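Local coordinates for Rna-directed RNA polymerase (Infectious pancreatic necrosis virus, PDB 3ZED), which is a viral RNA polymerase that probably extends RNA chains from ribonucleoside triphosphates and is probably found both free and covalently attached to the genomic RNA, at residues B[184-189]-B[409-414]; B[399-404]-B[497-502]; B[485-490]-B[509-514]. All coordinates share one frame; numbering follows the deposited sequence.

In the fold
From the N terminus, 184-189 is the first segment of the palm domain to take part, and it waits more than two hundred residues for 409-414 to close contact 1. Within that long loop the chain has already laid down 399-404, the opening half of contact 2, whose partner 497-502 comes later, so contacts 1 and 2 cross. Helical 485-490 opens contact 3 before contact 2 closes, and 509-514 completes it: these two also cross, whereas contacts 1 and 3 follow in series. Contacts 1 and 3 share one potassium ion; contact 2 ties the antiparallel sheet to the loop after helix 476-493.

Contact 1 of 3, residues B[184-189]-B[409-414]; sequences NKTPKT and NCTPQH. With K (potassium ion), chain K.
P187 lies against one face of the H414 imidazole, and here the two helix starts pack tightly. Its CD sits over the middle of the ring, 4.0 Å from the centroid and 9° off the normal, a CH-pi contact. The ring is steadied from its own segment, because T411 N donates to H414 ND1 at 3.0 Å while H414 N returns a bond to T411 OG1, the capping box that opens helix 412-426. T411 CG2, on the same carbon as the capping hydroxyl, meets N184 CB at 3.7 Å. The T186 methyl CG2 meets the amide oxygen OE1 of Q413 at 3.3 Å.

Looser is the water-bridged gap. One water joins N184 ND2, which also bonds A408 O, to C410 O. A second bridges K185 N and N409 O, and a third lies in the ring plane at H414 NE2 and donates to K185 O. At the metal end the segments close up again, N184 OD1 lying 3.2 Å from N409 CA. N184 OD1 and N409 OD1 both bind potassium, while N409 ND2 bonds E404 O. V177, N182, G512 and N514 complete the coordination: a metal site built from asparagine side chains and backbone carbonyls.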
ATOM      1  N   ASN B 184      15.870 -13.840   3.778  1.00 43.99           N
ATOM      2  CA  ASN B 184      14.516 -14.135   3.321  1.00 42.75           C
ATOM      3  C   ASN B 184      14.338 -15.594   3.023  1.00 46.53           C
ATOM      4  O   ASN B 184      15.283 -16.265   2.607  1.00 47.24           O
ATOM      5  CB  ASN B 184      14.181 -13.324   2.073  1.00 41.93           C
ATOM      6  CG  ASN B 184      14.042 -11.855   2.316  1.00 51.44           C
ATOM      7  OD1 ASN B 184      13.978 -11.394   3.459  1.00 48.63           O
ATOM      8  ND2 ASN B 184      14.030 -11.088   1.246  1.00 41.16           N
ATOM      9  N   LYS B 185      13.121 -16.092   3.241  1.00 42.73           N
ATOM     10  CA  LYS B 185      12.769 -17.476   2.912  1.00 43.36           C
ATOM     11  C   LYS B 185      11.514 -17.489   2.073  1.00 48.53           C
ATOM     12  O   LYS B 185      10.574 -16.747   2.346  1.00 47.84           O
ATOM     13  CB  LYS B 185      12.568 -18.327   4.170  1.00 46.16           C
ATOM     14  CG  LYS B 185      13.849 -18.604   4.933  1.00 43.49           C
ATOM     15  CD  LYS B 185      13.584 -19.343   6.203  1.00 45.54           C
ATOM     16  CE  LYS B 185      14.908 -19.687   6.856  1.00 55.23           C
ATOM     17  NZ  LYS B 185      14.711 -20.614   7.981  1.00 63.00           N
ATOM     18  N   THR B 186      11.481 -18.332   1.064  1.00 48.26           N
ATOM     19  CA  THR B 186      10.278 -18.487   0.253  1.00 48.70           C
ATOM     20  C   THR B 186       9.237 -19.234   1.107  1.00 53.43           C
ATOM     21  O   THR B 186       9.644 -20.017   1.979  1.00 53.63           O
ATOM     22  CB  THR B 186      10.593 -19.282  -1.040  1.00 49.04           C
ATOM     23  OG1 THR B 186      11.024 -20.608  -0.686  1.00 50.30           O
ATOM     24  CG2 THR B 186      11.627 -18.592  -1.920  1.00 44.57           C
ATOM     25  N   PRO B 187       7.920 -19.103   0.833  1.00 49.33           N
ATOM     26  CA  PRO B 187       6.933 -19.933   1.566  1.00 49.59           C
ATOM     27  C   PRO B 187       7.258 -21.444   1.543  1.00 54.37           C
ATOM     28  O   PRO B 187       7.048 -22.123   2.555  1.00 54.10           O
ATOM     29  CB  PRO B 187       5.634 -19.654   0.815  1.00 51.01           C
ATOM     30  CG  PRO B 187       5.814 -18.261   0.273  1.00 53.47           C
ATOM     31  CD  PRO B 187       7.256 -18.211  -0.146  1.00 49.53           C
ATOM     32  N   LYS B 188       7.806 -21.960   0.404  1.00 51.08           N
ATOM     33  CA  LYS B 188       8.186 -23.369   0.264  1.00 52.00           C
ATOM     34  C   LYS B 188       9.259 -23.750   1.315  1.00 56.06           C
ATOM     35  O   LYS B 188       9.104 -24.778   1.973  1.00 56.01           O
ATOM     36  CB  LYS B 188       8.662 -23.686  -1.170  1.00 54.40           C
ATOM     37  CG  LYS B 188       9.104 -25.133  -1.364  1.00 64.82           C
ATOM     38  CD  LYS B 188       9.653 -25.381  -2.758  1.00 72.08           C
ATOM     39  CE  LYS B 188      10.219 -26.774  -2.933  1.00 81.96           C
ATOM     40  NZ  LYS B 188      11.034 -26.901  -4.172  1.00 87.74           N
ATOM     41  N   THR B 189      10.310 -22.909   1.490  1.00 52.62           N
ATOM     42  CA  THR B 189      11.403 -23.121   2.460  1.00 52.78           C
ATOM     43  C   THR B 189      10.830 -23.168   3.895  1.00 56.78           C
ATOM     44  O   THR B 189      11.270 -24.000   4.681  1.00 57.77           O
ATOM     45  CB  THR B 189      12.493 -22.029   2.288  1.00 58.25           C
ATOM     46  OG1 THR B 189      13.079 -22.177   0.998  1.00 62.46           O
ATOM     47  CG2 THR B 189      13.611 -22.094   3.339  1.00 50.92           C
ATOM     48  N   ASN B 409      11.535  -8.097   3.058  1.00 40.11           N
ATOM     49  CA  ASN B 409      11.372  -9.526   3.416  1.00 39.44           C
ATOM     50  C   ASN B 409      10.677 -10.333   2.299  1.00 43.18           C
ATOM     51  O   ASN B 409      10.614 -11.565   2.358  1.00 41.18           O
ATOM     52  CB  ASN B 409      10.555  -9.664   4.699  1.00 36.71           C
ATOM     53  CG  ASN B 409      11.216  -9.073   5.916  1.00 43.96           C
ATOM     54  OD1 ASN B 409      12.075  -9.679   6.555  1.00 39.50           O
ATOM     55  ND2 ASN B 409      10.798  -7.894   6.294  1.00 34.23           N
ATOM     56  N   CYS B 410      10.112  -9.631   1.313  1.00 40.95           N
ATOM     57  CA  CYS B 410       9.361 -10.262   0.234  1.00 41.74           C
ATOM     58  C   CYS B 410      10.251 -10.945  -0.799  1.00 48.09           C
ATOM     59  O   CYS B 410      11.226 -10.368  -1.275  1.00 49.54           O
ATOM     60  CB  CYS B 410       8.442  -9.243  -0.424  1.00 40.86           C
ATOM     61  SG  CYS B 410       7.129  -9.972  -1.426  1.00 45.20           S
ATOM     62  N   THR B 411       9.914 -12.203  -1.119  1.00 45.29           N
ATOM     63  CA  THR B 411      10.552 -12.966  -2.183  1.00 46.19           C
ATOM     64  C   THR B 411       9.593 -12.950  -3.386  1.00 52.10           C
ATOM     65  O   THR B 411       8.377 -12.829  -3.169  1.00 50.85           O
ATOM     66  CB  THR B 411      10.881 -14.422  -1.773  1.00 49.00           C
ATOM     67  OG1 THR B 411       9.662 -15.154  -1.640  1.00 41.51           O
ATOM     68  CG2 THR B 411      11.744 -14.520  -0.513  1.00 49.09           C
ATOM     69  N   PRO B 412      10.065 -13.150  -4.648  1.00 49.24           N
ATOM     70  CA  PRO B 412       9.112 -13.231  -5.771  1.00 49.12           C
ATOM     71  C   PRO B 412       8.054 -14.323  -5.525  1.00 50.54           C
ATOM     72  O   PRO B 412       6.904 -14.156  -5.927  1.00 50.01           O
ATOM     73  CB  PRO B 412      10.009 -13.550  -6.971  1.00 52.62           C
ATOM     74  CG  PRO B 412      11.364 -12.987  -6.578  1.00 57.81           C
ATOM     75  CD  PRO B 412      11.461 -13.304  -5.112  1.00 52.10           C
ATOM     76  N   GLN B 413       8.427 -15.382  -4.766  1.00 46.18           N
ATOM     77  CA  GLN B 413       7.576 -16.520  -4.407  1.00 46.65           C
ATOM     78  C   GLN B 413       6.431 -16.126  -3.471  1.00 49.69           C
ATOM     79  O   GLN B 413       5.373 -16.744  -3.546  1.00 51.79           O
ATOM     80  CB  GLN B 413       8.402 -17.669  -3.805  1.00 49.15           C
ATOM     81  CG  GLN B 413       9.239 -18.441  -4.875  1.00 50.81           C
ATOM     82  CD  GLN B 413      10.472 -17.675  -5.354  1.00 60.18           C
ATOM     83  OE1 GLN B 413      11.006 -16.793  -4.658  1.00 51.62           O
ATOM     84  NE2 GLN B 413      10.925 -17.954  -6.566  1.00 50.49           N
ATOM     85  N   HIS B 414       6.615 -15.101  -2.621  1.00 43.50           N
ATOM     86  CA  HIS B 414       5.525 -14.584  -1.778  1.00 41.56           C
ATOM     87  C   HIS B 414       4.448 -13.961  -2.670  1.00 44.88           C
ATOM     88  O   HIS B 414       3.262 -14.240  -2.489  1.00 44.78           O
ATOM     89  CB  HIS B 414       6.031 -13.542  -0.778  1.00 39.91           C
ATOM     90  CG  HIS B 414       6.754 -14.111   0.394  1.00 42.80           C
ATOM     91  ND1 HIS B 414       8.133 -14.042   0.482  1.00 44.80           N
ATOM     92  CD2 HIS B 414       6.267 -14.712   1.508  1.00 43.58           C
ATOM     93  CE1 HIS B 414       8.447 -14.609   1.642  1.00 44.14           C
ATOM     94  NE2 HIS B 414       7.357 -15.025   2.297  1.00 44.07           N
TER
HETATM   95  K     K K1002      14.332 -11.250   6.182  1.00 43.70           K
HETATM   96  O   HOH W   1      13.937 -11.494  -1.516  1.00 45.97           O
HETATM   97  O   HOH W   2      11.202 -13.767   3.899  1.00 40.61           O
HETATM   98  O   HOH W   3       8.365 -16.676   4.335  1.00 45.25           O

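Contact 2 of 3, residues B[399-404]-B[497-502]; sequences YSIDLE and PNPMTK
Y399, on a strand of the four-stranded antiparallel sheet of the palm domain, lays its ring against P499 and M500 in a type I beta turn that runs from N498 to T501. The tyrosine can be followed outward. Its CB already touches P499 CG, at 4.1 Å, and the ring then turns one face to the proline. P499 CG stands above that face, displaced toward the rim, in a CH-pi contact 3.9 Å from the ring centroid. Around the ring the partners change: CG and CD2 lie nearest P499 CG, CD1 nearest P499 CB, and CE2 meets P499 CD at 3.7 Å. CE1 belongs to M500, whose CG comes within 3.7 Å. The sulfur SD approaches the ring obliquely, a Met-aromatic contact.

Two residues along the strand, I401 CD1 also meets P499 CG, at 4.2 Å, so two residues of the strand share one proline. At the tip, Y399 OH accepts from N498 ND2 at 2.9 Å, with an N-H...O angle of 153° and the OH close to the amide plane; ND2 also bonds D395 OD2. The amide plane stands nearly perpendicular to the tyrosine ring, 85° away. The other amide atom closes an Asx turn, N498 OD1 taking the backbone N-H of M500 at 2.9 Å.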
ATOM      1  N   TYR B 399      -0.294  -6.024  22.004  1.00 36.00           N
ATOM      2  CA  TYR B 399       0.988  -5.939  21.314  1.00 36.94           C
ATOM      3  C   TYR B 399       0.822  -5.461  19.890  1.00 41.14           C
ATOM      4  O   TYR B 399      -0.010  -5.970  19.151  1.00 41.97           O
ATOM      5  CB  TYR B 399       1.727  -7.288  21.300  1.00 39.15           C
ATOM      6  CG  TYR B 399       1.983  -7.864  22.673  1.00 40.92           C
ATOM      7  CD1 TYR B 399       3.138  -7.541  23.382  1.00 42.46           C
ATOM      8  CD2 TYR B 399       1.084  -8.756  23.253  1.00 42.62           C
ATOM      9  CE1 TYR B 399       3.388  -8.089  24.641  1.00 46.39           C
ATOM     10  CE2 TYR B 399       1.324  -9.310  24.507  1.00 44.95           C
ATOM     11  CZ  TYR B 399       2.479  -8.975  25.200  1.00 53.41           C
ATOM     12  OH  TYR B 399       2.704  -9.502  26.453  1.00 53.84           O
ATOM     13  N   SER B 400       1.631  -4.496  19.518  1.00 37.99           N
ATOM     14  CA  SER B 400       1.717  -4.007  18.160  1.00 38.25           C
ATOM     15  C   SER B 400       3.032  -4.515  17.603  1.00 42.40           C
ATOM     16  O   SER B 400       4.089  -4.193  18.153  1.00 42.68           O
ATOM     17  CB  SER B 400       1.632  -2.488  18.125  1.00 41.71           C
ATOM     18  OG  SER B 400       1.726  -2.025  16.791  1.00 45.41           O
ATOM     19  N   ILE B 401       2.956  -5.398  16.595  1.00 37.66           N
ATOM     20  CA  ILE B 401       4.124  -6.007  15.967  1.00 38.04           C
ATOM     21  C   ILE B 401       4.173  -5.554  14.515  1.00 43.06           C
ATOM     22  O   ILE B 401       3.187  -5.700  13.789  1.00 42.25           O
ATOM     23  CB  ILE B 401       4.118  -7.573  16.104  1.00 41.96           C
ATOM     24  CG1 ILE B 401       4.087  -8.015  17.577  1.00 42.36           C
ATOM     25  CG2 ILE B 401       5.295  -8.235  15.356  1.00 41.74           C
ATOM     26  CD1 ILE B 401       2.900  -8.766  17.917  1.00 47.05           C
ATOM     27  N   ASP B 402       5.313  -4.998  14.095  1.00 39.65           N
ATOM     28  CA  ASP B 402       5.484  -4.577  12.710  1.00 38.63           C
ATOM     29  C   ASP B 402       6.579  -5.352  12.074  1.00 40.83           C
ATOM     30  O   ASP B 402       7.626  -5.550  12.703  1.00 40.65           O
ATOM     31  CB  ASP B 402       5.822  -3.084  12.603  1.00 39.79           C
ATOM     32  CG  ASP B 402       4.683  -2.133  12.917  1.00 50.32           C
ATOM     33  OD1 ASP B 402       3.528  -2.600  13.033  1.00 47.35           O
ATOM     34  OD2 ASP B 402       4.946  -0.924  13.042  1.00 61.39           O
ATOM     35  N   LEU B 403       6.399  -5.712  10.807  1.00 34.21           N
ATOM     36  CA  LEU B 403       7.481  -6.336  10.058  1.00 34.07           C
ATOM     37  C   LEU B 403       8.590  -5.316   9.958  1.00 38.61           C
ATOM     38  O   LEU B 403       8.312  -4.112   9.884  1.00 36.40           O
ATOM     39  CB  LEU B 403       7.031  -6.806   8.662  1.00 33.57           C
ATOM     40  CG  LEU B 403       5.820  -7.754   8.585  1.00 35.54           C
ATOM     41  CD1 LEU B 403       5.592  -8.203   7.157  1.00 35.84           C
ATOM     42  CD2 LEU B 403       5.947  -8.942   9.557  1.00 33.40           C
ATOM     43  N   GLU B 404       9.837  -5.766  10.066  1.00 36.76           N
ATOM     44  CA  GLU B 404      10.937  -4.830  10.011  1.00 36.69           C
ATOM     45  C   GLU B 404      11.198  -4.517   8.553  1.00 40.49           C
ATOM     46  O   GLU B 404      11.576  -5.413   7.809  1.00 42.62           O
ATOM     47  CB  GLU B 404      12.179  -5.389  10.727  1.00 38.53           C
ATOM     48  CG  GLU B 404      13.403  -4.501  10.574  1.00 42.65           C
ATOM     49  CD  GLU B 404      14.703  -5.004  11.173  1.00 63.62           C
ATOM     50  OE1 GLU B 404      14.890  -6.238  11.276  1.00 46.90           O
ATOM     51  OE2 GLU B 404      15.556  -4.151  11.504  1.00 66.99           O
ATOM     52  N   PRO B 497       3.082 -18.379  21.572  1.00 51.69           N
ATOM     53  CA  PRO B 497       4.025 -17.850  22.581  1.00 50.41           C
ATOM     54  C   PRO B 497       3.886 -16.332  22.711  1.00 51.05           C
ATOM     55  O   PRO B 497       3.631 -15.645  21.715  1.00 47.94           O
ATOM     56  CB  PRO B 497       5.404 -18.231  22.024  1.00 52.15           C
ATOM     57  CG  PRO B 497       5.189 -18.362  20.543  1.00 56.06           C
ATOM     58  CD  PRO B 497       3.808 -18.926  20.405  1.00 52.65           C
ATOM     59  N   ASN B 498       4.033 -15.821  23.939  1.00 48.41           N
ATOM     60  CA  ASN B 498       3.922 -14.403  24.218  1.00 46.52           C
ATOM     61  C   ASN B 498       4.918 -13.612  23.348  1.00 52.36           C
ATOM     62  O   ASN B 498       6.080 -13.989  23.272  1.00 53.31           O
ATOM     63  CB  ASN B 498       4.135 -14.121  25.706  1.00 42.89           C
ATOM     64  CG  ASN B 498       3.943 -12.679  26.065  1.00 54.83           C
ATOM     65  OD1 ASN B 498       4.814 -11.837  25.812  1.00 45.68           O
ATOM     66  ND2 ASN B 498       2.768 -12.351  26.586  1.00 44.95           N
ATOM     67  N   PRO B 499       4.484 -12.511  22.693  1.00 49.49           N
ATOM     68  CA  PRO B 499       5.399 -11.746  21.830  1.00 49.37           C
ATOM     69  C   PRO B 499       6.714 -11.271  22.481  1.00 56.60           C
ATOM     70  O   PRO B 499       7.662 -11.011  21.737  1.00 55.79           O
ATOM     71  CB  PRO B 499       4.536 -10.558  21.387  1.00 48.85           C
ATOM     72  CG  PRO B 499       3.166 -11.121  21.342  1.00 53.01           C
ATOM     73  CD  PRO B 499       3.113 -11.961  22.602  1.00 50.26           C
ATOM     74  N   MET B 500       6.804 -11.206  23.831  1.00 56.25           N
ATOM     75  CA  MET B 500       8.024 -10.736  24.519  1.00 58.05           C
ATOM     76  C   MET B 500       9.039 -11.853  24.813  1.00 63.73           C
ATOM     77  O   MET B 500      10.104 -11.575  25.373  1.00 65.13           O
ATOM     78  CB  MET B 500       7.692 -10.030  25.846  1.00 61.40           C
ATOM     79  CG  MET B 500       6.864  -8.753  25.721  1.00 65.49           C
ATOM     80  SD  MET B 500       7.281  -7.591  24.383  1.00 69.91           S
ATOM     81  CE  MET B 500       8.940  -7.124  24.798  1.00 67.10           C
ATOM     82  N   THR B 501       8.701 -13.102  24.479  1.00 58.94           N
ATOM     83  CA  THR B 501       9.538 -14.266  24.755  1.00 58.91           C
ATOM     84  C   THR B 501      10.456 -14.595  23.567  1.00 63.04           C
ATOM     85  O   THR B 501      10.176 -14.195  22.436  1.00 61.78           O
ATOM     86  CB  THR B 501       8.646 -15.476  25.111  1.00 60.74           C
ATOM     87  OG1 THR B 501       7.886 -15.865  23.961  1.00 62.35           O
ATOM     88  CG2 THR B 501       7.718 -15.203  26.286  1.00 53.21           C
ATOM     89  N   LYS B 502      11.536 -15.356  23.829  1.00 61.23           N
ATOM     90  CA  LYS B 502      12.498 -15.835  22.835  1.00 60.45           C
ATOM     91  C   LYS B 502      11.781 -16.700  21.802  1.00 63.01           C
ATOM     92  O   LYS B 502      12.076 -16.584  20.616  1.00 62.95           O
ATOM     93  CB  LYS B 502      13.624 -16.630  23.513  1.00 64.36           C
ATOM     94  CG  LYS B 502      14.787 -16.965  22.585  1.00 79.05           C
ATOM     95  CD  LYS B 502      15.444 -18.291  22.960  1.00 84.26           C
ATOM     96  CE  LYS B 502      16.216 -18.912  21.819  1.00 82.38           C
ATOM     97  NZ  LYS B 502      17.378 -18.082  21.398  1.00 84.28           N
TER

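Contact 3 of 3, residues B[485-490]-B[509-514]; sequences TIVVAE and EKTGIN. With K (potassium ion), chain K.
An ST turn at the end of helix 507-511 presents T511 to I486 and E490 of helix 476-493, just before the chain runs into a potassium site. T511 OG1 accepts from I513 N at 3.2 Å and is also bonded to L507 O, so the hydroxyl is bonded twice within its own segment and the helix leading into it. T511 CG2, anti to the carbonyl carbon, meets E490 CG at 3.7 Å and I486 CG2 at 3.8 Å, each of these side chains running past T511 in the opposite direction. Two residues on, I513 adds a second apolar patch: its CG2 packs on V487 CG2 at 3.9 Å, while CD1 rests against I486 CG2.

The polar part of the contact is made by K510 and E490, whose side chains cross at about a right angle. K510 NZ donates to E490 OE1 at 3.0 Å, a salt bridge on the syn side of the carboxylate but 31° out of its plane. The second oxygen, E490 OE2, bonds Y192 OH, so both carboxylate oxygens have partners.

G512, with positive phi (75°), turns the chain out of the helix; its O binds potassium at 2.6 Å, joined by N514 OD1. Helix 476-493 touches both this turn and helix 194-204, where L197 meets I486, while N514 pairs by backbone with E404 and leads into strand 515-521.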
ATOM      1  N   THR B 485       0.608 -12.907   7.602  1.00 37.57           N
ATOM      2  CA  THR B 485      -0.212 -14.131   7.704  1.00 38.91           C
ATOM      3  C   THR B 485       0.677 -15.341   8.076  1.00 43.49           C
ATOM      4  O   THR B 485       0.290 -16.154   8.919  1.00 42.81           O
ATOM      5  CB  THR B 485      -0.989 -14.344   6.387  1.00 43.83           C
ATOM      6  OG1 THR B 485      -1.987 -13.328   6.307  1.00 47.46           O
ATOM      7  CG2 THR B 485      -1.635 -15.727   6.283  1.00 40.04           C
ATOM      8  N   ILE B 486       1.871 -15.431   7.448  1.00 41.91           N
ATOM      9  CA  ILE B 486       2.850 -16.489   7.685  1.00 43.50           C
ATOM     10  C   ILE B 486       3.365 -16.396   9.136  1.00 48.57           C
ATOM     11  O   ILE B 486       3.408 -17.416   9.833  1.00 49.98           O
ATOM     12  CB  ILE B 486       4.005 -16.437   6.636  1.00 46.18           C
ATOM     13  CG1 ILE B 486       3.481 -16.810   5.232  1.00 46.21           C
ATOM     14  CG2 ILE B 486       5.210 -17.320   7.082  1.00 46.88           C
ATOM     15  CD1 ILE B 486       4.459 -16.595   4.041  1.00 52.03           C
ATOM     16  N   VAL B 487       3.725 -15.172   9.589  1.00 43.50           N
ATOM     17  CA  VAL B 487       4.213 -14.936  10.947  1.00 43.87           C
ATOM     18  C   VAL B 487       3.107 -15.343  11.967  1.00 46.17           C
ATOM     19  O   VAL B 487       3.397 -16.069  12.919  1.00 46.54           O
ATOM     20  CB  VAL B 487       4.713 -13.464  11.140  1.00 47.19           C
ATOM     21  CG1 VAL B 487       5.018 -13.154  12.608  1.00 47.76           C
ATOM     22  CG2 VAL B 487       5.935 -13.172  10.270  1.00 46.62           C
ATOM     23  N   VAL B 488       1.848 -14.938  11.714  1.00 42.03           N
ATOM     24  CA  VAL B 488       0.695 -15.234  12.590  1.00 41.98           C
ATOM     25  C   VAL B 488       0.407 -16.748  12.593  1.00 46.82           C
ATOM     26  O   VAL B 488       0.246 -17.308  13.675  1.00 48.96           O
ATOM     27  CB  VAL B 488      -0.561 -14.386  12.235  1.00 43.72           C
ATOM     28  CG1 VAL B 488      -1.806 -14.872  12.975  1.00 44.05           C
ATOM     29  CG2 VAL B 488      -0.311 -12.913  12.531  1.00 41.39           C
ATOM     30  N   ALA B 489       0.396 -17.409  11.414  1.00 40.85           N
ATOM     31  CA  ALA B 489       0.188 -18.863  11.318  1.00 41.62           C
ATOM     32  C   ALA B 489       1.242 -19.635  12.140  1.00 46.30           C
ATOM     33  O   ALA B 489       0.908 -20.623  12.795  1.00 46.74           O
ATOM     34  CB  ALA B 489       0.236 -19.304   9.866  1.00 42.13           C
ATOM     35  N   GLU B 490       2.505 -19.164  12.118  1.00 43.20           N
ATOM     36  CA  GLU B 490       3.608 -19.780  12.857  1.00 43.96           C
ATOM     37  C   GLU B 490       3.469 -19.513  14.362  1.00 47.93           C
ATOM     38  O   GLU B 490       3.813 -20.379  15.146  1.00 49.49           O
ATOM     39  CB  GLU B 490       4.976 -19.315  12.324  1.00 44.54           C
ATOM     40  CG  GLU B 490       5.350 -19.964  11.000  1.00 49.95           C
ATOM     41  CD  GLU B 490       5.511 -21.470  11.031  1.00 65.91           C
ATOM     42  OE1 GLU B 490       6.063 -22.009  12.020  1.00 50.31           O
ATOM     43  OE2 GLU B 490       5.074 -22.117  10.053  1.00 65.19           O
ATOM     44  N   GLU B 509      13.617 -16.388  12.384  1.00 47.33           N
ATOM     45  CA  GLU B 509      14.415 -17.381  11.686  1.00 48.12           C
ATOM     46  C   GLU B 509      13.535 -18.445  11.040  1.00 52.50           C
ATOM     47  O   GLU B 509      13.833 -18.872   9.928  1.00 52.42           O
ATOM     48  CB  GLU B 509      15.434 -18.023  12.643  1.00 50.95           C
ATOM     49  CG  GLU B 509      16.302 -19.096  12.004  1.00 66.14           C
ATOM     50  CD  GLU B 509      17.393 -19.690  12.879  1.00 93.35           C
ATOM     51  OE1 GLU B 509      17.393 -19.461  14.112  1.00 92.87           O
ATOM     52  OE2 GLU B 509      18.257 -20.394  12.313  1.00 86.14           O
ATOM     53  N   LYS B 510      12.470 -18.882  11.726  1.00 49.65           N
ATOM     54  CA  LYS B 510      11.578 -19.909  11.184  1.00 50.50           C
ATOM     55  C   LYS B 510      10.897 -19.417   9.867  1.00 51.69           C
ATOM     56  O   LYS B 510      10.767 -20.203   8.940  1.00 51.22           O
ATOM     57  CB  LYS B 510      10.526 -20.325  12.251  1.00 54.67           C
ATOM     58  CG  LYS B 510       9.453 -21.347  11.818  1.00 68.09           C
ATOM     59  CD  LYS B 510       9.969 -22.763  11.696  1.00 72.45           C
ATOM     60  CE  LYS B 510       8.958 -23.710  11.071  1.00 73.24           C
ATOM     61  NZ  LYS B 510       8.057 -24.281  12.104  1.00 80.01           N
ATOM     62  N   THR B 511      10.524 -18.121   9.777  1.00 47.13           N
ATOM     63  CA  THR B 511       9.797 -17.570   8.624  1.00 45.59           C
ATOM     64  C   THR B 511      10.675 -16.811   7.592  1.00 48.33           C
ATOM     65  O   THR B 511      10.210 -16.548   6.481  1.00 47.58           O
ATOM     66  CB  THR B 511       8.683 -16.612   9.118  1.00 47.90           C
ATOM     67  OG1 THR B 511       9.279 -15.507   9.805  1.00 43.69           O
ATOM     68  CG2 THR B 511       7.649 -17.295  10.008  1.00 42.67           C
ATOM     69  N   GLY B 512      11.880 -16.396   7.988  1.00 44.73           N
ATOM     70  CA  GLY B 512      12.766 -15.585   7.147  1.00 43.92           C
ATOM     71  C   GLY B 512      12.275 -14.143   7.088  1.00 46.38           C
ATOM     72  O   GLY B 512      12.748 -13.351   6.263  1.00 44.86           O
ATOM     73  N   ILE B 513      11.300 -13.796   7.977  1.00 42.03           N
ATOM     74  CA  ILE B 513      10.652 -12.487   8.033  1.00 40.22           C
ATOM     75  C   ILE B 513      11.055 -11.792   9.336  1.00 45.04           C
ATOM     76  O   ILE B 513      10.786 -12.304  10.424  1.00 45.58           O
ATOM     77  CB  ILE B 513       9.101 -12.611   7.864  1.00 42.38           C
ATOM     78  CG1 ILE B 513       8.744 -13.269   6.515  1.00 43.05           C
ATOM     79  CG2 ILE B 513       8.417 -11.227   7.967  1.00 41.57           C
ATOM     80  CD1 ILE B 513       7.338 -13.939   6.441  1.00 50.58           C
ATOM     81  N   ASN B 514      11.715 -10.633   9.213  1.00 41.72           N
ATOM     82  CA  ASN B 514      12.128  -9.799  10.344  1.00 40.89           C
ATOM     83  C   ASN B 514      10.940  -9.027  10.865  1.00 43.97           C
ATOM     84  O   ASN B 514      10.141  -8.518  10.079  1.00 42.42           O
ATOM     85  CB  ASN B 514      13.229  -8.812   9.923  1.00 37.61           C
ATOM     86  CG  ASN B 514      14.513  -9.417   9.434  1.00 46.36           C
ATOM     87  OD1 ASN B 514      14.539 -10.493   8.855  1.00 42.10           O
ATOM     88  ND2 ASN B 514      15.603  -8.708   9.601  1.00 40.22           N
TER
HETATM   89  K     K K1002      14.332 -11.250   6.182  1.00 43.70           K